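Long-range contacts in serine acetyltransferase (Neisseria gonorrhoeae, PDB 6WYE), which probably catalyses the transfer of an acetyl group from acetyl-CoA to L-serine, the first of two steps from serine to cysteine: residues Thr37-Thr42 / Glu122-Leu127; Ala95-Asp99 / Ile141-Leu145; Val167-Ala173 / Phe187-Ala193; Gly196-Ser200 / Ile221-Ile227; Gly228-Leu234 / Ile245-Val251. All blocks are in the same frame, centred on the assembly; numbering follows the deposited sequence.

Overall arrangement
The five contacts illustrate how chemistry follows place in a fold. Contacts 1 and 2 join helices of the N-terminal region through side chains: contact 1 is buried and built round a carboxylate that binds several donors, whereas contact 2 is only partly buried, with a weak salt bridge over a small apolar patch. Contacts 3, 4 and 5 tie successive coils of the parallel beta helix through backbone bonds. Contacts 3 and 5 are buried, share one sheet and both touch the third subunit; contact 4 lies at a partly exposed corner. His143 of contact 2 approaches the 167-173 backbone of contact 3, linking helices to coils, while contacts 4 and 5 meet through Met226 and Ile245.

Contact 1: residues Thr37-Thr42 / Glu122-Leu127; sequences TIREET and EYSLPL
Glu41 and Ser124 carry the polar half of this contact, in which one carboxylate serves three donors. Glu41 OE1 takes Ser124 N on its syn lone pair at 2.7 Å, with an N-H...O angle of 155°. The Ser124 hydroxyl, set between its own backbone N and carbonyl carbon (chi1 60°), stays beside that N-H, and OG donates to the same OE1 at 2.7 Å from the anti side. Glu41 OE2 uses its syn lone pair for Tyr123 N at 2.9 Å; bonds to both oxygens fix the rotation of the group. A water donates to both Ser124 OG and Thr42 OG1, extending the polar seam.

The charge pattern is less comfortable: the Glu122 carboxylate stacks on that of Glu41, their planes 17° apart, a like-charge pairing that the three donors probably ease.

Apolar contacts complete the joint. Ile38 places CG1 against Tyr123 CB at 3.8 Å, while its CG2 branch meets Leu127 CD2 at 4.0 Å. Tyr123 itself bonds through OH to His26 and stacks on Tyr114, a ligand of the bound sodium ion. A carboxylate from one helix that binds consecutive backbone N-H groups of another segment thus helps build the helical N-terminal domain of serine acetyltransferases.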
# COMPACT_ATOMS: atom_id res chain seq x y z
N THR A 37 -7.91 -14.59 -29.61
CA THR A 37 -8.26 -15.75 -28.80
C THR A 37 -8.05 -15.45 -27.32
O THR A 37 -8.87 -15.82 -26.47
CB THR A 37 -7.41 -16.95 -29.21
OG1 THR A 37 -7.60 -17.21 -30.60
CG2 THR A 37 -7.78 -18.19 -28.39
N ILE A 38 -6.97 -14.74 -27.00
CA ILE A 38 -6.71 -14.36 -25.61
C ILE A 38 -7.82 -13.43 -25.10
O ILE A 38 -8.30 -13.58 -23.97
CB ILE A 38 -5.31 -13.73 -25.50
CG1 ILE A 38 -4.24 -14.84 -25.47
CG2 ILE A 38 -5.21 -12.76 -24.30
CD1 ILE A 38 -2.84 -14.35 -25.88
N ARG A 39 -8.26 -12.50 -25.95
CA ARG A 39 -9.36 -11.61 -25.57
C ARG A 39 -10.63 -12.39 -25.30
O ARG A 39 -11.35 -12.10 -24.34
CB ARG A 39 -9.59 -10.55 -26.66
CG ARG A 39 -8.43 -9.57 -26.86
CD ARG A 39 -8.81 -8.40 -27.77
NE ARG A 39 -10.00 -7.71 -27.29
CZ ARG A 39 -9.98 -6.74 -26.38
NH1 ARG A 39 -8.83 -6.34 -25.85
NH2 ARG A 39 -11.11 -6.17 -25.98
N GLU A 40 -10.92 -13.41 -26.13
CA GLU A 40 -12.13 -14.21 -25.98
C GLU A 40 -12.08 -15.07 -24.73
O GLU A 40 -13.08 -15.20 -24.01
CB GLU A 40 -12.38 -15.08 -27.23
N GLU A 41 -10.93 -15.72 -24.47
CA GLU A 41 -10.76 -16.44 -23.21
C GLU A 41 -10.95 -15.51 -22.02
O GLU A 41 -11.56 -15.89 -21.01
CB GLU A 41 -9.36 -17.06 -23.13
CG GLU A 41 -9.00 -18.06 -24.20
CD GLU A 41 -7.53 -18.47 -24.13
OE1 GLU A 41 -6.75 -17.83 -23.39
OE2 GLU A 41 -7.16 -19.45 -24.81
N THR A 42 -10.42 -14.30 -22.12
CA THR A 42 -10.46 -13.39 -20.98
C THR A 42 -11.88 -12.88 -20.75
O THR A 42 -12.34 -12.82 -19.60
CB THR A 42 -9.49 -12.23 -21.21
OG1 THR A 42 -8.15 -12.75 -21.30
CG2 THR A 42 -9.57 -11.22 -20.06
N GLU A 122 -5.25 -23.12 -22.46
CA GLU A 122 -5.70 -21.80 -22.86
C GLU A 122 -4.48 -20.89 -22.92
O GLU A 122 -3.59 -20.99 -22.07
CB GLU A 122 -6.75 -21.23 -21.90
CG GLU A 122 -8.16 -21.76 -22.15
CD GLU A 122 -9.23 -20.80 -21.65
OE1 GLU A 122 -8.99 -20.15 -20.62
OE2 GLU A 122 -10.31 -20.70 -22.28
N TYR A 123 -4.44 -20.01 -23.91
CA TYR A 123 -3.25 -19.19 -24.08
C TYR A 123 -3.11 -18.13 -22.99
O TYR A 123 -1.99 -17.74 -22.67
CB TYR A 123 -3.28 -18.54 -25.46
CG TYR A 123 -3.20 -19.57 -26.57
CD1 TYR A 123 -1.98 -20.06 -27.01
CD2 TYR A 123 -4.36 -20.07 -27.16
CE1 TYR A 123 -1.90 -21.01 -28.03
CE2 TYR A 123 -4.30 -21.01 -28.18
CZ TYR A 123 -3.07 -21.48 -28.61
OH TYR A 123 -3.01 -22.42 -29.61
N SER A 124 -4.22 -17.64 -22.45
CA SER A 124 -4.12 -16.60 -21.43
C SER A 124 -3.69 -17.15 -20.07
O SER A 124 -3.36 -16.36 -19.18
CB SER A 124 -5.44 -15.83 -21.32
OG SER A 124 -6.51 -16.67 -20.98
N LEU A 125 -3.69 -18.48 -19.88
CA LEU A 125 -3.26 -19.03 -18.60
C LEU A 125 -1.79 -18.74 -18.32
O LEU A 125 -1.49 -18.13 -17.28
CB LEU A 125 -3.59 -20.52 -18.54
CG LEU A 125 -2.95 -21.29 -17.38
CD1 LEU A 125 -3.51 -20.79 -16.06
CD2 LEU A 125 -3.20 -22.79 -17.55
N PRO A 126 -0.83 -19.10 -19.20
CA PRO A 126 0.55 -18.68 -18.91
C PRO A 126 0.73 -17.18 -18.95
O PRO A 126 1.53 -16.64 -18.17
CB PRO A 126 1.39 -19.37 -20.00
CG PRO A 126 0.42 -19.74 -21.07
CD PRO A 126 -0.90 -19.96 -20.40
N LEU A 127 0.03 -16.49 -19.86
CA LEU A 127 0.16 -15.04 -19.97
C LEU A 127 -0.08 -14.38 -18.61
O LEU A 127 0.67 -13.49 -18.19
CB LEU A 127 -0.82 -14.49 -21.02
CG LEU A 127 -0.96 -12.96 -20.99
CD1 LEU A 127 0.38 -12.29 -21.31
CD2 LEU A 127 -2.03 -12.44 -21.93
O HOH W 1 -7.93 -14.85 -19.30

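Contact 2: residues Ala95-Asp99 / Ile141-Leu145; sequences ALGSD and INHRL
Ala95 and Ile141 form the apolar centre of this contact, with the methyl CB of Ala95 pressed on the CG2 branch of Ile141 at 3.6 Å. The torsions of Ile141 divide its labour. Its CG2 lies anti to the backbone N and meets the alanine, whereas CG1, set beside that N, sends CD1 toward Leu96, the residue after Ala95. There it just reaches Leu96 CG, at 4.5 Å.

Arg144, one turn further along its helix, behaves quite differently. The chain leaves toward the facing segment, and its CG passes Ala95 CB at 4.2 Å. Two successive bends, at chi2 and chi3, then fold the guanidinium back alongside its own helix. The remaining gap is closed from the other side by Asp99, whose extended side chain, with CG anti to the backbone N (chi1 -172°), reaches across. Arg144 NH2 donates to Asp99 OD2 in a weak hydrogen bond of 3.3 Å that forms part of a salt bridge. The carboxylate oxygen comes in at the edge of the guanidinium, near its plane, but the two flat groups are turned 58° apart, so no paired, coplanar bridge is made.

Both charged groups have second partners. Arg144 NH1 forms a salt bridge with Asp148, and Asp99 OD1 bonds to Gln101 N, which makes Asp99 the N-cap of helix 100-116. The arrangement is one of close helix-helix packing at an alanine, where helices 85-98 and 131-147 meet in the helical part of the protein, with an N-cap aspartate also tied to helix 131-147.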
# COMPACT_ATOMS: atom_id res chain seq x y z
N ALA A 95 10.25 -0.21 -24.49
CA ALA A 95 11.19 -1.27 -24.83
C ALA A 95 10.59 -2.25 -25.83
O ALA A 95 11.26 -2.68 -26.77
CB ALA A 95 11.64 -2.01 -23.57
N LEU A 96 9.32 -2.61 -25.63
CA LEU A 96 8.66 -3.46 -26.61
C LEU A 96 8.54 -2.76 -27.95
O LEU A 96 8.65 -3.40 -29.01
CB LEU A 96 7.27 -3.87 -26.10
CG LEU A 96 7.26 -4.96 -25.04
CD1 LEU A 96 5.86 -5.15 -24.54
CD2 LEU A 96 7.80 -6.26 -25.59
N GLY A 97 8.32 -1.44 -27.94
CA GLY A 97 8.26 -0.69 -29.19
C GLY A 97 9.61 -0.52 -29.85
O GLY A 97 9.69 -0.42 -31.08
N SER A 98 10.68 -0.50 -29.05
CA SER A 98 12.04 -0.34 -29.56
C SER A 98 12.61 -1.63 -30.15
O SER A 98 13.53 -1.57 -30.97
CB SER A 98 12.96 0.16 -28.45
N ASP A 99 12.09 -2.79 -29.76
CA ASP A 99 12.61 -4.10 -30.18
C ASP A 99 11.40 -4.98 -30.47
O ASP A 99 10.96 -5.75 -29.62
CB ASP A 99 13.52 -4.70 -29.11
CG ASP A 99 14.24 -5.96 -29.58
OD1 ASP A 99 13.94 -6.47 -30.67
OD2 ASP A 99 15.11 -6.44 -28.82
N ILE A 141 12.91 -8.01 -21.86
CA ILE A 141 12.94 -6.55 -21.72
C ILE A 141 14.18 -6.12 -20.94
O ILE A 141 14.87 -5.16 -21.31
CB ILE A 141 11.65 -6.05 -21.05
CG1 ILE A 141 10.43 -6.52 -21.84
CG2 ILE A 141 11.67 -4.53 -20.94
CD1 ILE A 141 9.10 -6.21 -21.17
N ASN A 142 14.49 -6.82 -19.84
CA ASN A 142 15.67 -6.48 -19.06
C ASN A 142 16.93 -6.50 -19.91
O ASN A 142 17.79 -5.62 -19.79
CB ASN A 142 15.83 -7.44 -17.88
CG ASN A 142 16.22 -6.71 -16.61
OD1 ASN A 142 15.80 -5.58 -16.40
ND2 ASN A 142 17.03 -7.35 -15.77
N HIS A 143 17.04 -7.50 -20.79
CA HIS A 143 18.19 -7.59 -21.68
C HIS A 143 18.28 -6.38 -22.59
O HIS A 143 19.37 -5.82 -22.79
CB HIS A 143 18.11 -8.89 -22.49
CG HIS A 143 19.33 -9.17 -23.31
ND1 HIS A 143 20.60 -9.24 -22.76
CD2 HIS A 143 19.48 -9.41 -24.63
CE1 HIS A 143 21.47 -9.51 -23.72
NE2 HIS A 143 20.82 -9.62 -24.86
N ARG A 144 17.14 -5.94 -23.12
CA ARG A 144 17.10 -4.74 -23.96
C ARG A 144 17.54 -3.50 -23.18
O ARG A 144 18.31 -2.68 -23.69
CB ARG A 144 15.69 -4.57 -24.55
CG ARG A 144 15.35 -3.21 -25.21
CD ARG A 144 16.41 -2.71 -26.19
NE ARG A 144 16.66 -3.65 -27.27
CZ ARG A 144 17.84 -3.82 -27.86
NH1 ARG A 144 18.89 -3.10 -27.48
NH2 ARG A 144 17.97 -4.71 -28.84
N LEU A 145 17.05 -3.34 -21.95
CA LEU A 145 17.46 -2.21 -21.12
C LEU A 145 18.96 -2.24 -20.86
O LEU A 145 19.62 -1.19 -20.81
CB LEU A 145 16.68 -2.23 -19.80
CG LEU A 145 15.19 -1.95 -19.93
CD1 LEU A 145 14.48 -2.03 -18.59
CD2 LEU A 145 14.99 -0.57 -20.57

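Contact 3: residues Val167-Ala173 / Phe187-Ala193; sequences VDIHPAA and FVAGETA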
# COMPACT_ATOMS: atom_id res chain seq x y z
N VAL A 167 13.52 -16.33 -9.67
CA VAL A 167 14.29 -16.61 -10.88
C VAL A 167 15.41 -15.58 -10.98
O VAL A 167 15.15 -14.38 -10.88
CB VAL A 167 13.40 -16.56 -12.14
CG1 VAL A 167 14.27 -16.61 -13.39
CG2 VAL A 167 12.38 -17.70 -12.16
N ASP A 168 16.64 -16.04 -11.18
CA ASP A 168 17.78 -15.14 -11.27
C ASP A 168 18.40 -15.29 -12.65
O ASP A 168 19.11 -16.26 -12.92
CB ASP A 168 18.79 -15.44 -10.15
CG ASP A 168 19.92 -14.43 -10.09
OD1 ASP A 168 20.14 -13.71 -11.09
OD2 ASP A 168 20.60 -14.34 -9.04
N ILE A 169 18.13 -14.34 -13.54
CA ILE A 169 18.73 -14.31 -14.87
C ILE A 169 19.51 -13.01 -15.01
O ILE A 169 18.94 -11.92 -14.90
CB ILE A 169 17.68 -14.45 -15.98
CG1 ILE A 169 16.85 -15.73 -15.79
CG2 ILE A 169 18.35 -14.42 -17.36
CD1 ILE A 169 15.57 -15.73 -16.65
N HIS A 170 20.81 -13.13 -15.27
CA HIS A 170 21.64 -11.95 -15.49
C HIS A 170 21.17 -11.20 -16.74
O HIS A 170 20.85 -11.83 -17.75
CB HIS A 170 23.10 -12.37 -15.66
CG HIS A 170 24.06 -11.23 -15.59
ND1 HIS A 170 24.27 -10.36 -16.64
CD2 HIS A 170 24.83 -10.77 -14.57
CE1 HIS A 170 25.15 -9.44 -16.28
NE2 HIS A 170 25.50 -9.66 -15.03
N PRO A 171 21.11 -9.87 -16.71
CA PRO A 171 20.60 -9.13 -17.88
C PRO A 171 21.34 -9.40 -19.17
O PRO A 171 20.77 -9.20 -20.25
CB PRO A 171 20.75 -7.65 -17.46
CG PRO A 171 20.87 -7.68 -16.01
CD PRO A 171 21.53 -8.97 -15.63
N ALA A 172 22.61 -9.84 -19.09
CA ALA A 172 23.40 -10.12 -20.28
C ALA A 172 23.11 -11.49 -20.88
O ALA A 172 23.54 -11.75 -22.01
CB ALA A 172 24.89 -9.99 -19.95
N ALA A 173 22.39 -12.37 -20.19
CA ALA A 173 22.07 -13.67 -20.76
C ALA A 173 21.22 -13.50 -22.02
O ALA A 173 20.38 -12.60 -22.10
CB ALA A 173 21.32 -14.53 -19.73
N PHE A 187 15.32 -21.23 -10.98
CA PHE A 187 16.08 -21.13 -12.22
C PHE A 187 17.13 -20.03 -12.11
O PHE A 187 16.88 -18.94 -11.59
CB PHE A 187 15.16 -20.84 -13.41
CG PHE A 187 15.88 -20.74 -14.73
CD1 PHE A 187 16.53 -21.85 -15.27
CD2 PHE A 187 15.90 -19.54 -15.44
CE1 PHE A 187 17.19 -21.77 -16.49
CE2 PHE A 187 16.57 -19.46 -16.66
CZ PHE A 187 17.22 -20.58 -17.19
N VAL A 188 18.33 -20.34 -12.59
CA VAL A 188 19.45 -19.41 -12.57
C VAL A 188 20.13 -19.50 -13.93
O VAL A 188 20.41 -20.60 -14.40
CB VAL A 188 20.45 -19.74 -11.44
CG1 VAL A 188 21.75 -18.99 -11.64
CG2 VAL A 188 19.87 -19.42 -10.08
N ALA A 189 20.38 -18.35 -14.55
CA ALA A 189 21.16 -18.30 -15.78
C ALA A 189 22.08 -17.10 -15.67
O ALA A 189 21.61 -15.99 -15.43
CB ALA A 189 20.26 -18.19 -17.03
N GLY A 190 23.39 -17.33 -15.83
CA GLY A 190 24.38 -16.31 -15.54
C GLY A 190 24.75 -15.45 -16.74
O GLY A 190 24.22 -15.58 -17.84
N GLU A 191 25.78 -14.61 -16.52
CA GLU A 191 26.05 -13.45 -17.38
C GLU A 191 26.29 -13.85 -18.83
O GLU A 191 25.84 -13.15 -19.75
CB GLU A 191 27.26 -12.68 -16.84
CG GLU A 191 27.78 -11.57 -17.78
CD GLU A 191 28.97 -10.78 -17.20
OE1 GLU A 191 29.61 -11.28 -16.26
OE2 GLU A 191 29.25 -9.65 -17.67
N THR A 192 27.01 -14.95 -19.07
CA THR A 192 27.40 -15.34 -20.42
C THR A 192 26.62 -16.55 -20.93
O THR A 192 27.01 -17.16 -21.92
CB THR A 192 28.90 -15.63 -20.49
OG1 THR A 192 29.22 -16.78 -19.70
CG2 THR A 192 29.71 -14.44 -19.98
N ALA A 193 25.51 -16.89 -20.28
CA ALA A 193 24.68 -17.99 -20.74
C ALA A 193 23.98 -17.62 -22.05
O ALA A 193 23.58 -16.47 -22.26
CB ALA A 193 23.63 -18.34 -19.68
O HOH W 2 22.16 -15.02 -12.69
O HOH W 3 24.98 -14.10 -22.87
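His170 and Glu191 meet flat against one another at the turn of this contact, where Glu191 CB sits over one face of the imidazole, 3.7 Å from the ring centroid and only 6° off its normal, a CH-pi contact. The two side chains run the same way, so that Glu191 CG continues over His170 CE1. Pro171 CD lies on the opposite ring face, toward the rim. Within its own segment the ring is held near its edge by Ala172 N, which donates to His170 ND1 at 3.0 Å.

Behind this pair stands a short parallel pairing. Asp168 donates its N to Phe187 O and accepts from Ala189 N at its own O, the latter at 2.9 Å; His170 N then bonds to Ala189 O. On one flank the Phe187 ring, its CG anti to the backbone N (chi1 -179°), receives Val167 CG1 and Ile169 CD1 at its edge; Ile169 CG1 stands 3.8 Å from Phe187 CE2.

A further shell holds the polar ends. Glu191 OE1 forms a salt bridge with Arg217, a residue of a malate pocket, and a bound malate touches Gly190. Asp168 OD1 bonds to Gln158, while OD2 bonds to His183 of the third subunit, a position that lines a malate pocket, consistent with a site shared between subunits. The arrangement is that of neighbouring coils in the left-handed parallel beta helix of hexapeptide-repeat transferases, with ligand pockets set beside its subunit interfaces.

Contact 4: residues Gly196-Ser200 / Ile221-Ile227; sequences GNNIS and IGDGVMI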
# COMPACT_ATOMS: atom_id res chain seq x y z
N GLY A 196 19.42 -21.14 -27.17
CA GLY A 196 18.88 -21.16 -28.52
C GLY A 196 17.37 -21.15 -28.51
O GLY A 196 16.74 -20.62 -27.59
N ASN A 197 16.77 -21.75 -29.54
CA ASN A 197 15.33 -21.73 -29.74
C ASN A 197 14.70 -23.07 -29.39
O ASN A 197 15.36 -24.11 -29.40
CB ASN A 197 14.98 -21.38 -31.19
CG ASN A 197 15.70 -20.15 -31.67
OD1 ASN A 197 15.58 -19.09 -31.07
ND2 ASN A 197 16.45 -20.29 -32.76
N ASN A 198 13.40 -23.02 -29.09
CA ASN A 198 12.59 -24.22 -28.85
C ASN A 198 13.23 -25.12 -27.79
O ASN A 198 13.48 -26.31 -28.00
CB ASN A 198 12.36 -24.97 -30.16
CG ASN A 198 11.57 -24.14 -31.16
OD1 ASN A 198 10.50 -23.61 -30.83
ND2 ASN A 198 12.10 -23.99 -32.37
N ILE A 199 13.53 -24.51 -26.64
CA ILE A 199 14.12 -25.18 -25.49
C ILE A 199 13.08 -25.26 -24.38
O ILE A 199 12.27 -24.35 -24.20
CB ILE A 199 15.40 -24.44 -25.04
CG1 ILE A 199 16.46 -24.53 -26.16
CG2 ILE A 199 15.97 -25.01 -23.72
CD1 ILE A 199 17.63 -23.58 -25.99
N SER A 200 13.11 -26.36 -23.63
CA SER A 200 12.19 -26.58 -22.53
C SER A 200 12.99 -26.78 -21.26
O SER A 200 13.89 -27.64 -21.21
CB SER A 200 11.31 -27.81 -22.78
OG SER A 200 10.31 -27.56 -23.77
N ILE A 221 23.30 -23.37 -24.88
CA ILE A 221 22.34 -24.44 -25.08
C ILE A 221 21.81 -24.36 -26.51
O ILE A 221 21.31 -23.31 -26.94
CB ILE A 221 21.18 -24.37 -24.07
CG1 ILE A 221 21.71 -24.16 -22.64
CG2 ILE A 221 20.30 -25.60 -24.19
CD1 ILE A 221 22.43 -25.35 -22.04
N GLY A 222 21.90 -25.48 -27.25
CA GLY A 222 21.41 -25.53 -28.61
C GLY A 222 19.90 -25.71 -28.71
O GLY A 222 19.21 -26.02 -27.74
N ASP A 223 19.39 -25.53 -29.94
CA ASP A 223 17.96 -25.67 -30.21
C ASP A 223 17.45 -27.06 -29.81
O ASP A 223 18.17 -28.05 -29.89
CB ASP A 223 17.66 -25.46 -31.69
CG ASP A 223 18.03 -24.07 -32.19
OD1 ASP A 223 18.61 -23.26 -31.43
OD2 ASP A 223 17.76 -23.79 -33.38
N GLY A 224 16.18 -27.11 -29.40
CA GLY A 224 15.46 -28.35 -29.16
C GLY A 224 15.75 -29.05 -27.85
O GLY A 224 15.17 -30.12 -27.61
N VAL A 225 16.64 -28.52 -27.01
CA VAL A 225 17.04 -29.20 -25.78
C VAL A 225 15.91 -29.23 -24.76
O VAL A 225 15.08 -28.30 -24.67
CB VAL A 225 18.30 -28.54 -25.20
CG1 VAL A 225 18.61 -29.07 -23.79
CG2 VAL A 225 19.50 -28.77 -26.14
N MET A 226 15.86 -30.31 -23.98
CA MET A 226 15.04 -30.37 -22.79
C MET A 226 15.95 -30.54 -21.58
O MET A 226 16.86 -31.36 -21.59
CB MET A 226 14.05 -31.53 -22.89
CG MET A 226 12.92 -31.45 -21.89
SD MET A 226 13.43 -32.09 -20.29
CE MET A 226 13.06 -33.84 -20.54
N ILE A 227 15.70 -29.74 -20.53
CA ILE A 227 16.46 -29.82 -19.29
C ILE A 227 15.49 -30.10 -18.15
O ILE A 227 14.59 -29.29 -17.88
CB ILE A 227 17.25 -28.53 -19.00
CG1 ILE A 227 17.98 -28.01 -20.24
CG2 ILE A 227 18.22 -28.74 -17.83
CD1 ILE A 227 18.73 -26.72 -19.98
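The carbonyl oxygen of Ser200 accepts a short, sound bond from the facing strand, Ile227 N donating to it at 2.9 Å; a CH...O contact from Met226 CA, at 3.4 Å, is a weaker supplement. Val225 O plays the reciprocal part, accepting from Ser200 N at 3.0 Å. These bonds set Ser200 and Met226 in parallel register.

At the corner a side chain joins the backbone bonds. Asp223 OD1 accepts from Asn197 N at 3.0 Å in a straight bond (175°), the donor lying well above the carboxylate plane rather than in it. Gly196, with no side chain, lets this oxygen approach its CA and donates its own N to Ile221 O. Gly224 N, in the type II turn from Gly222 to Val225, bonds across to Asn197 O; Gly224 has positive phi.

Ile199 fills the inner side. With CG1 beside the backbone N (chi1 -64°) and an extended chain beyond, its CD1 reaches Ile221 CG2 at 3.8 Å and lies 3.4 Å from Gly222 O.

Asn197 OD1 meanwhile bonds to Tyr177 N, tying in the preceding coil. The chemistry implies a corner of the parallel beta helix that is held mainly by backbone bonds, with one carboxylate supplying the acceptor for Asn197 N.

Contact 5: residues Gly228-Leu234 / Ile245-Val251; sequences GANASIL and IGAGSVV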
# COMPACT_ATOMS: atom_id res chain seq x y z
N GLY A 228 15.69 -31.25 -17.47
CA GLY A 228 14.80 -31.67 -16.41
C GLY A 228 15.05 -30.93 -15.09
O GLY A 228 16.05 -30.24 -14.92
N ALA A 229 14.13 -31.15 -14.15
CA ALA A 229 14.12 -30.40 -12.89
C ALA A 229 15.43 -30.54 -12.11
O ALA A 229 15.99 -31.63 -11.98
CB ALA A 229 12.94 -30.86 -12.02
N ASN A 230 15.90 -29.41 -11.58
CA ASN A 230 17.05 -29.31 -10.68
C ASN A 230 18.35 -29.82 -11.31
O ASN A 230 19.27 -30.18 -10.58
CB ASN A 230 16.78 -30.00 -9.35
CG ASN A 230 16.25 -29.04 -8.30
OD1 ASN A 230 16.59 -27.86 -8.31
ND2 ASN A 230 15.39 -29.53 -7.42
N ALA A 231 18.43 -29.88 -12.63
CA ALA A 231 19.71 -30.14 -13.29
C ALA A 231 20.60 -28.91 -13.19
O ALA A 231 20.12 -27.77 -13.13
CB ALA A 231 19.50 -30.51 -14.76
N SER A 232 21.92 -29.15 -13.16
CA SER A 232 22.91 -28.08 -13.16
C SER A 232 23.86 -28.25 -14.34
O SER A 232 24.40 -29.34 -14.57
CB SER A 232 23.72 -28.08 -11.88
OG SER A 232 22.91 -27.73 -10.78
N ILE A 233 24.08 -27.17 -15.08
CA ILE A 233 24.98 -27.16 -16.22
C ILE A 233 25.97 -26.04 -15.95
O ILE A 233 25.58 -24.87 -15.87
CB ILE A 233 24.23 -26.95 -17.54
CG1 ILE A 233 23.05 -27.92 -17.61
CG2 ILE A 233 25.14 -27.15 -18.74
CD1 ILE A 233 22.22 -27.82 -18.88
N LEU A 234 27.25 -26.40 -15.75
CA LEU A 234 28.24 -25.50 -15.18
C LEU A 234 29.43 -25.31 -16.11
O LEU A 234 29.97 -26.28 -16.65
CB LEU A 234 28.73 -26.05 -13.82
CG LEU A 234 27.62 -26.35 -12.81
CD1 LEU A 234 28.19 -26.89 -11.52
CD2 LEU A 234 26.80 -25.08 -12.58
N ILE A 245 18.89 -33.33 -21.05
CA ILE A 245 19.55 -33.36 -19.75
C ILE A 245 18.52 -33.87 -18.75
O ILE A 245 17.53 -33.18 -18.47
CB ILE A 245 20.08 -31.99 -19.35
CG1 ILE A 245 20.77 -31.31 -20.53
CG2 ILE A 245 20.97 -32.08 -18.09
CD1 ILE A 245 22.06 -31.99 -21.00
N GLY A 246 18.73 -35.06 -18.22
CA GLY A 246 17.77 -35.64 -17.30
C GLY A 246 17.71 -34.85 -16.01
O GLY A 246 18.65 -34.16 -15.63
N ALA A 247 16.55 -34.92 -15.34
CA ALA A 247 16.39 -34.23 -14.06
C ALA A 247 17.51 -34.61 -13.10
O ALA A 247 17.94 -35.77 -13.03
CB ALA A 247 15.02 -34.57 -13.45
N GLY A 248 18.00 -33.61 -12.36
CA GLY A 248 19.03 -33.85 -11.37
C GLY A 248 20.44 -34.08 -11.88
O GLY A 248 21.34 -34.33 -11.06
N SER A 249 20.69 -33.99 -13.18
CA SER A 249 22.05 -34.17 -13.68
C SER A 249 22.93 -32.97 -13.31
O SER A 249 22.45 -31.85 -13.16
CB SER A 249 22.06 -34.36 -15.20
OG SER A 249 21.11 -35.32 -15.63
N VAL A 250 24.23 -33.22 -13.19
CA VAL A 250 25.21 -32.16 -13.08
C VAL A 250 26.15 -32.31 -14.26
O VAL A 250 26.93 -33.28 -14.33
CB VAL A 250 25.97 -32.20 -11.75
CG1 VAL A 250 27.05 -31.15 -11.74
CG2 VAL A 250 25.00 -31.95 -10.59
N VAL A 251 26.08 -31.37 -15.20
CA VAL A 251 26.80 -31.43 -16.47
C VAL A 251 27.97 -30.47 -16.40
O VAL A 251 27.78 -29.26 -16.19
CB VAL A 251 25.89 -31.08 -17.65
CG1 VAL A 251 26.61 -31.36 -18.96
CG2 VAL A 251 24.55 -31.83 -17.57
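Ile233 is the main bump of this contact, and two residues of the facing segment receive it. Its CG2 branch, anti to the backbone N, lies alongside Val251 CB at 4.1 Å, the two side chains pointing the same way. The other arm, with CG1 beside the backbone N (chi1 -49°), runs out extended until CD1 meets Ile245 CG1 at 4.1 Å. Ile245 turns its second branch to a smaller neighbour: CG2 faces the Ala231 methyl, which settles by Ser249 O and Gly246 O. Large and small residues thus interlock on the inner side, where Ile227 and Ile239 join them.

At the turns the fit is made by absence of bulk. Gly228 allows its backbone to come up against that of Ala247, and its N bonds to Ile245 O at 2.8 Å. Ala247 CB in turn nestles on the peptide of Ala229, 3.4 Å from Ala229 O. Gly248, at positive phi, rounds the second type II turn and donates its N to the same Ala229 O.

Beyond the turns the backbones lie in parallel, Ser232 O taking Val251 N at 2.7 Å and Val251 O taking Leu234 N at 2.9 Å. Ser232 and Val250 point to the other side, toward Ala229 and Gly248 of the third subunit, while Leu234 packs on Ala247 of that subunit. Such chemistry implies an apolar inner side built from branched aliphatic groups, turns made compact by glycine and alanine, and an outer side where Ser232, Leu234 and Val250 meet alanine and glycine of the third subunit.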